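Local coordinates for protein flavodoxin (Bacillus cereus, PDB 6FSG) that binds flavin mononucleotide and probably serves as a low-potential electron donor to a number of redox enzymes, at residues Val4-Ser9 with Ile35-Ser40; Asp70-Met75 with Leu105-Gln110; Ser44-Tyr49 with Asp76-Thr81. All blocks are in the same frame, centred on the assembly; numbering follows the deposited sequence.

Interaction 1 (Val4-Ser9 with Ile35-Ser40). With FMN (flavin mononucleotide), chain B.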
loop_
_atom_site.group_PDB
_atom_site.type_symbol
_atom_site.label_atom_id
_atom_site.label_comp_id
_atom_site.label_asym_id
_atom_site.label_seq_id
_atom_site.Cartn_x
_atom_site.Cartn_y
_atom_site.Cartn_z
ATOM N N VAL A 4 1.790 -6.465 -7.375
ATOM C CA VAL A 4 2.339 -5.125 -7.538
ATOM C C VAL A 4 2.206 -4.362 -6.229
ATOM O O VAL A 4 1.197 -4.479 -5.522
ATOM C CB VAL A 4 1.672 -4.367 -8.711
ATOM C CG1 VAL A 4 0.189 -4.103 -8.451
ATOM C CG2 VAL A 4 2.435 -3.063 -9.023
ATOM N N MET A 5 3.236 -3.580 -5.912
ATOM C CA MET A 5 3.228 -2.660 -4.783
ATOM C C MET A 5 3.565 -1.273 -5.311
ATOM O O MET A 5 4.573 -1.096 -6.000
ATOM C CB MET A 5 4.268 -3.064 -3.725
ATOM C CG MET A 5 4.337 -2.130 -2.522
ATOM S SD MET A 5 5.653 -2.482 -1.346
ATOM C CE MET A 5 5.042 -3.969 -0.557
ATOM N N ILE A 6 2.748 -0.287 -4.964
ATOM C CA ILE A 6 3.031 1.102 -5.304
ATOM C C ILE A 6 3.063 1.901 -4.017
ATOM O O ILE A 6 2.070 1.944 -3.280
ATOM C CB ILE A 6 2.018 1.682 -6.300
ATOM C CG1 ILE A 6 2.104 0.890 -7.605
ATOM C CG2 ILE A 6 2.283 3.170 -6.519
ATOM C CD1 ILE A 6 1.039 1.228 -8.583
ATOM N N PHE A 7 4.191 2.541 -3.752
ATOM C CA PHE A 7 4.385 3.265 -2.500
ATOM C C PHE A 7 4.822 4.706 -2.745
ATOM O O PHE A 7 5.408 5.045 -3.781
ATOM C CB PHE A 7 5.398 2.571 -1.562
ATOM C CG PHE A 7 6.816 2.773 -1.983
ATOM C CD1 PHE A 7 7.397 1.946 -2.934
ATOM C CD2 PHE A 7 7.557 3.827 -1.472
ATOM C CE1 PHE A 7 8.706 2.162 -3.361
ATOM C CE2 PHE A 7 8.855 4.040 -1.883
ATOM C CZ PHE A 7 9.435 3.210 -2.829
ATOM N N ALA A 8 4.527 5.544 -1.749
ATOM C CA ALA A 8 5.006 6.917 -1.684
ATOM C C ALA A 8 5.795 7.107 -0.400
ATOM O O ALA A 8 5.350 6.682 0.672
ATOM C CB ALA A 8 3.838 7.894 -1.669
ATOM N N SER A 9 6.960 7.744 -0.509
ATOM C CA SER A 9 7.782 8.039 0.659
ATOM C C SER A 9 8.607 9.293 0.393
ATOM O O SER A 9 9.345 9.360 -0.597
ATOM C CB SER A 9 8.708 6.867 1.003
ATOM O OG SER A 9 9.323 7.038 2.268
ATOM N N ILE A 35 7.055 -0.354 -7.067
ATOM C CA ILE A 35 7.135 0.872 -7.850
ATOM C C ILE A 35 6.912 2.075 -6.940
ATOM O O ILE A 35 5.909 2.146 -6.226
ATOM C CB ILE A 35 6.082 0.875 -8.977
ATOM C CG1 ILE A 35 6.201 -0.366 -9.867
ATOM C CG2 ILE A 35 6.205 2.147 -9.802
ATOM C CD1 ILE A 35 5.004 -0.559 -10.760
ATOM N N ASP A 36 7.823 3.039 -7.005
ATOM C CA ASP A 36 7.669 4.324 -6.328
ATOM C C ASP A 36 6.708 5.210 -7.122
ATOM O O ASP A 36 6.830 5.335 -8.346
ATOM C CB ASP A 36 9.061 4.976 -6.259
ATOM C CG ASP A 36 9.134 6.187 -5.347
ATOM O OD1 ASP A 36 8.158 6.956 -5.236
ATOM O OD2 ASP A 36 10.218 6.395 -4.770
ATOM N N ILE A 37 5.759 5.842 -6.420
ATOM C CA ILE A 37 4.818 6.754 -7.072
ATOM C C ILE A 37 5.534 7.881 -7.817
ATOM O O ILE A 37 5.003 8.414 -8.800
ATOM C CB ILE A 37 3.791 7.299 -6.056
ATOM C CG1 ILE A 37 2.593 7.926 -6.778
ATOM C CG2 ILE A 37 4.447 8.327 -5.121
ATOM C CD1 ILE A 37 1.723 6.934 -7.517
ATOM N N MET A 38 6.734 8.266 -7.364
ATOM C CA MET A 38 7.476 9.324 -8.041
ATOM C C MET A 38 7.834 8.935 -9.470
ATOM O O MET A 38 8.054 9.822 -10.299
ATOM C CB MET A 38 8.722 9.732 -7.238
ATOM C CG MET A 38 8.412 10.601 -6.006
ATOM S SD MET A 38 9.837 11.001 -4.957
ATOM C CE MET A 38 9.153 12.250 -3.857
ATOM N N ASP A 39 7.864 7.639 -9.786
ATOM C CA ASP A 39 8.154 7.169 -11.137
ATOM C C ASP A 39 6.891 7.106 -12.009
ATOM O O ASP A 39 6.944 6.607 -13.137
ATOM C CB ASP A 39 8.931 5.848 -11.070
ATOM C CG ASP A 39 10.277 5.988 -10.319
ATOM O OD1 ASP A 39 10.851 7.108 -10.269
ATOM O OD2 ASP A 39 10.772 4.968 -9.790
ATOM N N SER A 40 5.772 7.648 -11.521
ATOM C CA SER A 40 4.555 7.933 -12.276
ATOM C C SER A 40 3.897 6.730 -12.936
ATOM O O SER A 40 3.525 6.795 -14.112
ATOM C CB SER A 40 4.809 9.022 -13.331
ATOM O OG SER A 40 5.141 10.249 -12.706
HETATM N N1 FMN B . 0.746 12.445 9.247
HETATM C C2 FMN B . -0.503 12.028 9.594
HETATM O O2 FMN B . -0.580 10.911 10.099
HETATM N N3 FMN B . -1.606 12.827 9.323
HETATM C C4 FMN B . -1.492 14.033 8.655
HETATM O O4 FMN B . -2.533 14.693 8.431
HETATM C C4A FMN B . -0.188 14.444 8.289
HETATM N N5 FMN B . 0.067 15.632 7.620
HETATM C C5A FMN B . 1.363 15.995 7.273
HETATM C C6 FMN B . 1.625 17.219 6.643
HETATM C C7 FMN B . 2.931 17.615 6.339
HETATM C C7M FMN B . 3.186 18.935 5.643
HETATM C C8 FMN B . 3.982 16.774 6.727
HETATM C C8M FMN B . 5.416 17.132 6.462
HETATM C C9 FMN B . 3.727 15.579 7.392
HETATM C C9A FMN B . 2.429 15.185 7.666
HETATM N N10 FMN B . 2.206 13.974 8.288
HETATM C C10 FMN B . 0.911 13.635 8.610
HETATM C "C1'" FMN B . 3.344 13.091 8.756
HETATM C "C2'" FMN B . 3.984 12.156 7.739
HETATM O "O2'" FMN B . 3.013 11.334 7.143
HETATM C "C3'" FMN B . 5.011 11.311 8.507
HETATM O "O3'" FMN B . 6.135 12.114 8.761
HETATM C "C4'" FMN B . 5.501 10.046 7.790
HETATM O "O4'" FMN B . 6.450 9.340 8.588
HETATM C "C5'" FMN B . 6.151 10.355 6.450
HETATM O "O5'" FMN B . 6.375 9.105 5.822
HETATM P P FMN B . 7.582 9.050 4.808
HETATM O O1P FMN B . 7.438 7.769 4.035
HETATM O O2P FMN B . 8.848 9.018 5.601
HETATM O O3P FMN B . 7.504 10.275 3.936
HETATM O O HOH W 1 7.692 8.725 -3.141
#

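Interaction 2 (Asp70-Met75 with Leu105-Gln110)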
loop_
_atom_site.group_PDB
_atom_site.type_symbol
_atom_site.label_atom_id
_atom_site.label_comp_id
_atom_site.label_asym_id
_atom_site.label_seq_id
_atom_site.Cartn_x
_atom_site.Cartn_y
_atom_site.Cartn_z
ATOM N N ASP A 70 -2.960 12.188 -9.092
ATOM C CA ASP A 70 -3.369 11.804 -10.441
ATOM C C ASP A 70 -3.718 10.322 -10.503
ATOM O O ASP A 70 -4.719 9.937 -11.115
ATOM C CB ASP A 70 -2.286 12.132 -11.468
ATOM C CG ASP A 70 -2.125 13.623 -11.702
ATOM O OD1 ASP A 70 -3.028 14.409 -11.329
ATOM O OD2 ASP A 70 -1.092 14.005 -12.292
ATOM N N PHE A 71 -2.900 9.475 -9.870
ATOM C CA PHE A 71 -3.170 8.037 -9.823
ATOM C C PHE A 71 -4.517 7.759 -9.167
ATOM O O PHE A 71 -5.309 6.945 -9.662
ATOM C CB PHE A 71 -2.030 7.392 -9.035
ATOM C CG PHE A 71 -2.045 5.883 -8.986
ATOM C CD1 PHE A 71 -2.838 5.203 -8.060
ATOM C CD2 PHE A 71 -1.209 5.145 -9.812
ATOM C CE1 PHE A 71 -2.814 3.820 -7.977
ATOM C CE2 PHE A 71 -1.174 3.767 -9.725
ATOM C CZ PHE A 71 -1.990 3.101 -8.814
ATOM N N TYR A 72 -4.796 8.444 -8.058
ATOM C CA TYR A 72 -6.053 8.276 -7.337
ATOM C C TYR A 72 -7.246 8.624 -8.216
ATOM O O TYR A 72 -8.250 7.903 -8.220
ATOM C CB TYR A 72 -5.997 9.138 -6.076
ATOM C CG TYR A 72 -7.226 9.120 -5.197
ATOM C CD1 TYR A 72 -7.522 8.023 -4.396
ATOM C CD2 TYR A 72 -8.070 10.218 -5.142
ATOM C CE1 TYR A 72 -8.632 8.021 -3.576
ATOM C CE2 TYR A 72 -9.176 10.220 -4.332
ATOM C CZ TYR A 72 -9.460 9.125 -3.550
ATOM O OH TYR A 72 -10.580 9.170 -2.743
ATOM N N ASP A 73 -7.173 9.746 -8.938
ATOM C CA ASP A 73 -8.225 10.072 -9.895
ATOM C C ASP A 73 -8.409 8.939 -10.897
ATOM O O ASP A 73 -9.529 8.471 -11.131
ATOM C CB ASP A 73 -7.880 11.377 -10.617
ATOM C CG ASP A 73 -7.956 12.596 -9.708
ATOM O OD1 ASP A 73 -8.518 12.496 -8.595
ATOM O OD2 ASP A 73 -7.461 13.665 -10.125
ATOM N N ALA A 74 -7.305 8.464 -11.482
ATOM C CA ALA A 74 -7.370 7.450 -12.528
ATOM C C ALA A 74 -7.925 6.126 -12.021
ATOM O O ALA A 74 -8.407 5.321 -12.830
ATOM C CB ALA A 74 -5.982 7.278 -13.159
ATOM N N MET A 75 -7.924 5.906 -10.704
ATOM C CA MET A 75 -8.483 4.672 -10.168
ATOM C C MET A 75 -9.992 4.595 -10.373
ATOM O O MET A 75 -10.549 3.495 -10.330
ATOM C CB MET A 75 -8.139 4.508 -8.682
ATOM C CG MET A 75 -6.667 4.209 -8.375
ATOM S SD MET A 75 -6.328 4.090 -6.610
ATOM C CE MET A 75 -6.958 2.456 -6.229
ATOM N N LEU A 105 -7.055 5.266 0.673
ATOM C CA LEU A 105 -6.703 4.304 -0.370
ATOM C C LEU A 105 -7.484 3.002 -0.214
ATOM O O LEU A 105 -7.918 2.413 -1.214
ATOM C CB LEU A 105 -5.195 4.065 -0.400
ATOM C CG LEU A 105 -4.384 5.269 -0.886
ATOM C CD1 LEU A 105 -2.898 4.995 -0.804
ATOM C CD2 LEU A 105 -4.769 5.688 -2.301
ATOM N N ILE A 106 -7.694 2.544 1.026
ATOM C CA ILE A 106 -8.538 1.368 1.243
ATOM C C ILE A 106 -9.923 1.590 0.647
ATOM O O ILE A 106 -10.465 0.731 -0.058
ATOM C CB ILE A 106 -8.595 0.990 2.738
ATOM C CG1 ILE A 106 -7.274 0.319 3.167
ATOM C CG2 ILE A 106 -9.812 0.084 3.018
ATOM C CD1 ILE A 106 -7.186 0.052 4.653
ATOM N N GLU A 107 -10.531 2.740 0.947
ATOM C CA GLU A 107 -11.865 3.031 0.429
ATOM C C GLU A 107 -11.907 2.940 -1.093
ATOM O O GLU A 107 -12.860 2.395 -1.665
ATOM C CB GLU A 107 -12.298 4.420 0.904
ATOM C CG GLU A 107 -13.624 4.930 0.381
ATOM C CD GLU A 107 -13.851 6.368 0.798
ATOM O OE1 GLU A 107 -13.267 7.286 0.180
ATOM O OE2 GLU A 107 -14.572 6.576 1.784
ATOM N N LYS A 108 -10.913 3.510 -1.775
ATOM C CA LYS A 108 -10.932 3.508 -3.238
ATOM C C LYS A 108 -10.783 2.093 -3.792
ATOM O O LYS A 108 -11.478 1.713 -4.741
ATOM C CB LYS A 108 -9.854 4.451 -3.776
ATOM C CG LYS A 108 -9.903 4.685 -5.296
ATOM C CD LYS A 108 -11.249 5.237 -5.796
ATOM C CE LYS A 108 -11.558 6.610 -5.201
ATOM N NZ LYS A 108 -12.823 7.167 -5.747
ATOM N N LEU A 109 -9.904 1.288 -3.195
ATOM C CA LEU A 109 -9.790 -0.110 -3.600
ATOM C C LEU A 109 -11.120 -0.837 -3.451
ATOM O O LEU A 109 -11.511 -1.608 -4.333
ATOM C CB LEU A 109 -8.704 -0.813 -2.787
ATOM C CG LEU A 109 -7.257 -0.381 -3.077
ATOM C CD1 LEU A 109 -6.339 -0.748 -1.927
ATOM C CD2 LEU A 109 -6.765 -0.998 -4.375
ATOM N N GLN A 110 -11.839 -0.588 -2.347
ATOM C CA GLN A 110 -13.147 -1.204 -2.150
ATOM C C GLN A 110 -14.110 -0.802 -3.253
ATOM O O GLN A 110 -14.857 -1.639 -3.775
ATOM C CB GLN A 110 -13.736 -0.775 -0.809
ATOM C CG GLN A 110 -12.955 -1.187 0.413
ATOM C CD GLN A 110 -13.465 -0.491 1.664
ATOM O OE1 GLN A 110 -14.180 0.515 1.585
ATOM N NE2 GLN A 110 -13.092 -1.017 2.831
HETATM O O HOH W 2 -11.169 7.005 -1.416
HETATM O O HOH W 3 -10.706 9.072 -7.275
HETATM O O HOH W 4 -13.123 9.588 -4.215
#

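Interaction 3 (Ser44-Tyr49 with Asp76-Thr81). With GLC (alpha-D-glucopyranose), chain D.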
loop_
_atom_site.group_PDB
_atom_site.type_symbol
_atom_site.label_atom_id
_atom_site.label_comp_id
_atom_site.label_asym_id
_atom_site.label_seq_id
_atom_site.Cartn_x
_atom_site.Cartn_y
_atom_site.Cartn_z
ATOM N N SER A 44 -3.939 2.058 -14.505
ATOM C CA SER A 44 -4.415 0.909 -15.268
ATOM C C SER A 44 -3.568 -0.336 -15.034
ATOM O O SER A 44 -4.055 -1.452 -15.243
ATOM C CB SER A 44 -4.457 1.217 -16.769
ATOM O OG SER A 44 -3.187 1.589 -17.271
ATOM N N ILE A 45 -2.311 -0.183 -14.603
ATOM C CA ILE A 45 -1.485 -1.373 -14.412
ATOM C C ILE A 45 -2.040 -2.266 -13.307
ATOM O O ILE A 45 -1.815 -3.481 -13.316
ATOM C CB ILE A 45 0.020 -1.073 -14.220
ATOM C CG1 ILE A 45 0.322 -0.481 -12.846
ATOM C CG2 ILE A 45 0.517 -0.189 -15.347
ATOM C CD1 ILE A 45 1.806 -0.228 -12.631
ATOM N N LEU A 46 -2.784 -1.694 -12.353
ATOM C CA LEU A 46 -3.330 -2.504 -11.269
ATOM C C LEU A 46 -4.248 -3.606 -11.779
ATOM O O LEU A 46 -4.431 -4.617 -11.089
ATOM C CB LEU A 46 -4.108 -1.650 -10.276
ATOM C CG LEU A 46 -3.322 -0.568 -9.546
ATOM C CD1 LEU A 46 -4.196 0.076 -8.505
ATOM C CD2 LEU A 46 -2.039 -1.089 -8.902
ATOM N N GLU A 47 -4.837 -3.432 -12.964
ATOM C CA GLU A 47 -5.712 -4.460 -13.513
ATOM C C GLU A 47 -4.960 -5.714 -13.927
ATOM O O GLU A 47 -5.588 -6.755 -14.163
ATOM C CB GLU A 47 -6.451 -3.894 -14.726
ATOM C CG GLU A 47 -7.456 -2.837 -14.354
ATOM C CD GLU A 47 -8.207 -2.277 -15.540
ATOM O OE1 GLU A 47 -7.648 -2.231 -16.657
ATOM O OE2 GLU A 47 -9.364 -1.863 -15.344
ATOM N N GLN A 48 -3.642 -5.645 -14.031
ATOM C CA GLN A 48 -2.864 -6.730 -14.604
ATOM C C GLN A 48 -2.178 -7.593 -13.565
ATOM O O GLN A 48 -1.381 -8.459 -13.929
ATOM C CB GLN A 48 -1.868 -6.151 -15.596
ATOM C CG GLN A 48 -2.617 -5.732 -16.840
ATOM C CD GLN A 48 -1.938 -4.647 -17.607
ATOM O OE1 GLN A 48 -2.073 -3.471 -17.290
ATOM N NE2 GLN A 48 -1.210 -5.028 -18.636
ATOM N N TYR A 49 -2.507 -7.409 -12.288
ATOM C CA TYR A 49 -1.871 -8.118 -11.188
ATOM C C TYR A 49 -2.906 -8.834 -10.332
ATOM O O TYR A 49 -4.058 -8.410 -10.238
ATOM C CB TYR A 49 -1.072 -7.131 -10.343
ATOM C CG TYR A 49 0.137 -6.651 -11.088
ATOM C CD1 TYR A 49 1.326 -7.361 -11.042
ATOM C CD2 TYR A 49 0.079 -5.521 -11.878
ATOM C CE1 TYR A 49 2.431 -6.936 -11.740
ATOM C CE2 TYR A 49 1.177 -5.086 -12.579
ATOM C CZ TYR A 49 2.354 -5.798 -12.513
ATOM O OH TYR A 49 3.468 -5.382 -13.213
ATOM N N ASP A 76 -10.668 5.723 -10.610
ATOM C CA ASP A 76 -12.107 5.663 -10.858
ATOM C C ASP A 76 -12.468 4.974 -12.173
ATOM O O ASP A 76 -13.654 4.706 -12.394
ATOM C CB ASP A 76 -12.734 7.057 -10.782
ATOM C CG ASP A 76 -12.793 7.579 -9.359
ATOM O OD1 ASP A 76 -12.986 6.757 -8.434
ATOM O OD2 ASP A 76 -12.627 8.797 -9.168
ATOM N N SER A 77 -11.485 4.656 -13.020
ATOM C CA SER A 77 -11.739 4.058 -14.325
ATOM C C SER A 77 -11.254 2.615 -14.440
ATOM O O SER A 77 -11.334 2.035 -15.529
ATOM C CB SER A 77 -11.098 4.906 -15.428
ATOM O OG SER A 77 -11.614 6.226 -15.411
ATOM N N ILE A 78 -10.747 2.024 -13.358
ATOM C CA ILE A 78 -10.199 0.669 -13.392
ATOM C C ILE A 78 -11.122 -0.320 -12.685
ATOM O O ILE A 78 -11.873 0.038 -11.772
ATOM C CB ILE A 78 -8.754 0.617 -12.817
ATOM C CG1 ILE A 78 -8.756 0.854 -11.307
ATOM C CG2 ILE A 78 -7.861 1.619 -13.552
ATOM C CD1 ILE A 78 -7.406 0.875 -10.672
ATOM N N ASP A 79 -11.013 -1.591 -13.091
ATOM C CA ASP A 79 -11.825 -2.694 -12.574
ATOM C C ASP A 79 -10.905 -3.642 -11.812
ATOM O O ASP A 79 -10.038 -4.291 -12.408
ATOM C CB ASP A 79 -12.523 -3.393 -13.743
ATOM C CG ASP A 79 -13.416 -4.542 -13.315
ATOM O OD1 ASP A 79 -13.396 -4.945 -12.133
ATOM O OD2 ASP A 79 -14.143 -5.044 -14.197
ATOM N N LEU A 80 -11.076 -3.699 -10.488
ATOM C CA LEU A 80 -10.248 -4.540 -9.633
ATOM C C LEU A 80 -11.014 -5.715 -9.038
ATOM O O LEU A 80 -10.548 -6.316 -8.065
ATOM C CB LEU A 80 -9.605 -3.716 -8.514
ATOM C CG LEU A 80 -8.794 -2.503 -8.972
ATOM C CD1 LEU A 80 -8.205 -1.777 -7.782
ATOM C CD2 LEU A 80 -7.693 -2.929 -9.940
ATOM N N THR A 81 -12.183 -6.062 -9.595
ATOM C CA THR A 81 -12.960 -7.163 -9.034
ATOM C C THR A 81 -12.141 -8.448 -9.085
ATOM O O THR A 81 -11.518 -8.768 -10.101
ATOM C CB THR A 81 -14.298 -7.374 -9.758
ATOM O OG1 THR A 81 -14.091 -7.595 -11.162
ATOM C CG2 THR A 81 -15.234 -6.188 -9.514
HETATM C C1 GLC D . -17.583 0.739 -12.571
HETATM C C2 GLC D . -18.035 1.554 -11.368
HETATM C C3 GLC D . -18.718 2.822 -11.848
HETATM C C4 GLC D . -17.796 3.589 -12.785
HETATM C C5 GLC D . -17.213 2.699 -13.880
HETATM C C6 GLC D . -16.110 3.446 -14.620
HETATM O O1 GLC D . -18.705 0.411 -13.396
HETATM O O2 GLC D . -18.930 0.791 -10.552
HETATM O O3 GLC D . -19.032 3.645 -10.720
HETATM O O4 GLC D . -18.541 4.652 -13.390
HETATM O O5 GLC D . -16.649 1.513 -13.321
HETATM O O6 GLC D . -15.269 2.518 -15.316
HETATM O O HOH W 5 -11.652 -1.017 -16.645
#

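Interaction 1 (Val4-Ser9 with Ile35-Ser40)
The F7 ring reaches D36 because its CG sits between the backbone N and the carbonyl carbon (chi1 76°), while the D36 carboxylate carbon lies anti to its own N. The two residues are paired in the parallel sheet of the flavodoxin fold, where strands 2-7 and 31-36 are the two ends of a right-handed beta-alpha-beta crossover through helix 13-26. D36 CA lies over one ring face, offset toward the rim, in a CH-pi contact 4.2 Å from the ring centroid. The carboxylate stands near CZ and CE2, its plane turned 39° from the ring. A flat ring suits this place: one face takes D36 CA, and the side chain also reaches A18 and E15 of helix 13-26.

Backbone bonds alternate as parallel strands require: I35 N donates to M5 O, I35 O accepts from F7 N, and I37 N closes the ladder on F7 O at 2.8 Å. I6 CA adds a CA-H...O contact to I35 O. Branched aliphatic side chains fit the sheet here, V4 CG2 meeting I35 CD1. I37, just past the strand, points back toward segment 4-9 and brings CD1 to 3.9 Å from I6 CG2, the two side chains crossing at about a right angle. A8 is small enough for I37 CG2 to come within 3.5 Å of its CB.

Past the paired residues, polar groups of D36 and S9 take over. D36 OD1 accepts from M38 N, 42° out of the carboxylate plane, forming an Asx turn that starts the 3-10 segment 37-39. The same oxygen accepts a hydrogen bond from a water that in turn accepts from S9 N, tying the two strand exits together. S9 opens the phosphate-binding loop of flavodoxins, and its OG donates to FMN O1P at 2.7 Å.

Interaction 2 (Asp70-Met75 with Leu105-Gln110)
Y72 and M75 both pack on the aliphatic chain of K108; Y72 crosses it at about a right angle. K108 CE comes within 3.6 Å of Y72 CE1 and also lies near CZ and OH, meeting the ring obliquely, while K108 CB approaches CE1 as well. The lysine gets there by bending: CD is turned by chi2 (57°) and CE by chi3 (63°), which folds the aliphatic chain against the ring. M75 slides past K108 in the opposite direction, its CE 3.8 Å from K108 CG. The flexible thioether then carries the methyl on to L109 CD2, and L105 CD2 touches Y72 CD1 obliquely at 4.2 Å.

Helices 69-74 and 100-111 lie side by side over one face of the doubly wound alpha/beta sheet of the flavodoxin fold; the axes of 70-74 and 105-110 run 26° apart, 11.3 Å at closest approach. At that spacing the contact is made largely by long side chains, Y72, M75 and K108. L105 and L109 also pack down on V87 of strand 84-91, so leucine suits the sheet-facing side of the helix.

Polar links between the segments run through water. One water accepts from Y72 OH at 2.6 Å, lies in plane at the ring edge and donates to E107 OE1. A second donates to Y72 OH and accepts from K108 NZ. A third, above one ring face toward its rim, donates to Y72 O and accepts weakly from the same ammonium. Lysine suits a place where its carbons are buried and its charge can reach acids: NZ forms salt bridges with D76 and E111.

Interaction 3 (Ser44-Tyr49 with Asp76-Thr81)
E47 reaches across to the backbone of D79 in the hydrogen bond that joins the two loops, the 3-10 segment before strand 51-55 and the link between helix 69-74 and strand 84-91. Its chain is extended beyond CG (chi2 -179°), and OE2 accepts from D79 N at 2.8 Å with an N-H...O angle of 164°, through the anti lone pair, the one away from the other carboxylate oxygen. Glutamate suits the place because its length carries an acceptor to the N-H of D79, in a segment without regular secondary structure. Beside this bond, OE2 lies 3.3 Å from I78 CA.

Apolar contacts make up the rest. L46 CD1 meets I78 CD1 at 4.0 Å, the two side chains crossing obliquely, and L46 CB rests on L80 CD2 at 3.8 Å. I78 CG2 packs on S44 CA. Leucines suit this buried position: L46 also touches V4 and I6 of strand 2-7, and L80 touches I52 of strand 51-55.

Within segment 76-81, D76 and S77 belong to the glucopyranose pocket seen in the crystal. D79 OD1 accepts from both T81 N and T81 OG1, the former bond (3.0 Å) making an Asx turn, which restrains the carboxylate. With D79 OD2 5.9 Å from E47 OE2, the two acids would repel mildly, and the hydrogen bond from D79 N may offset part of that cost.

In the fold
All three contacts belong to one alpha/beta domain built on a parallel sheet of strand order 2-1-3-4-5. Interaction 1 comes first along the chain and closes before the others open; interactions 2 and 3 interleave: the order is 44-49, 70-75, 76-81, 105-110, so interaction 3 opens first. Their centres lie 10 Å apart, against 14 and 16 Å from interaction 1. F71 of helix 69-74 joins them, packing on I6 and I37 of interaction 1 and on L46 of interaction 3, while L109 packs on L80 between interactions 2 and 3. Side-chain packing thus runs unbroken from the strands to the helices and loops, with the FMN phosphate held at the interaction 1 end.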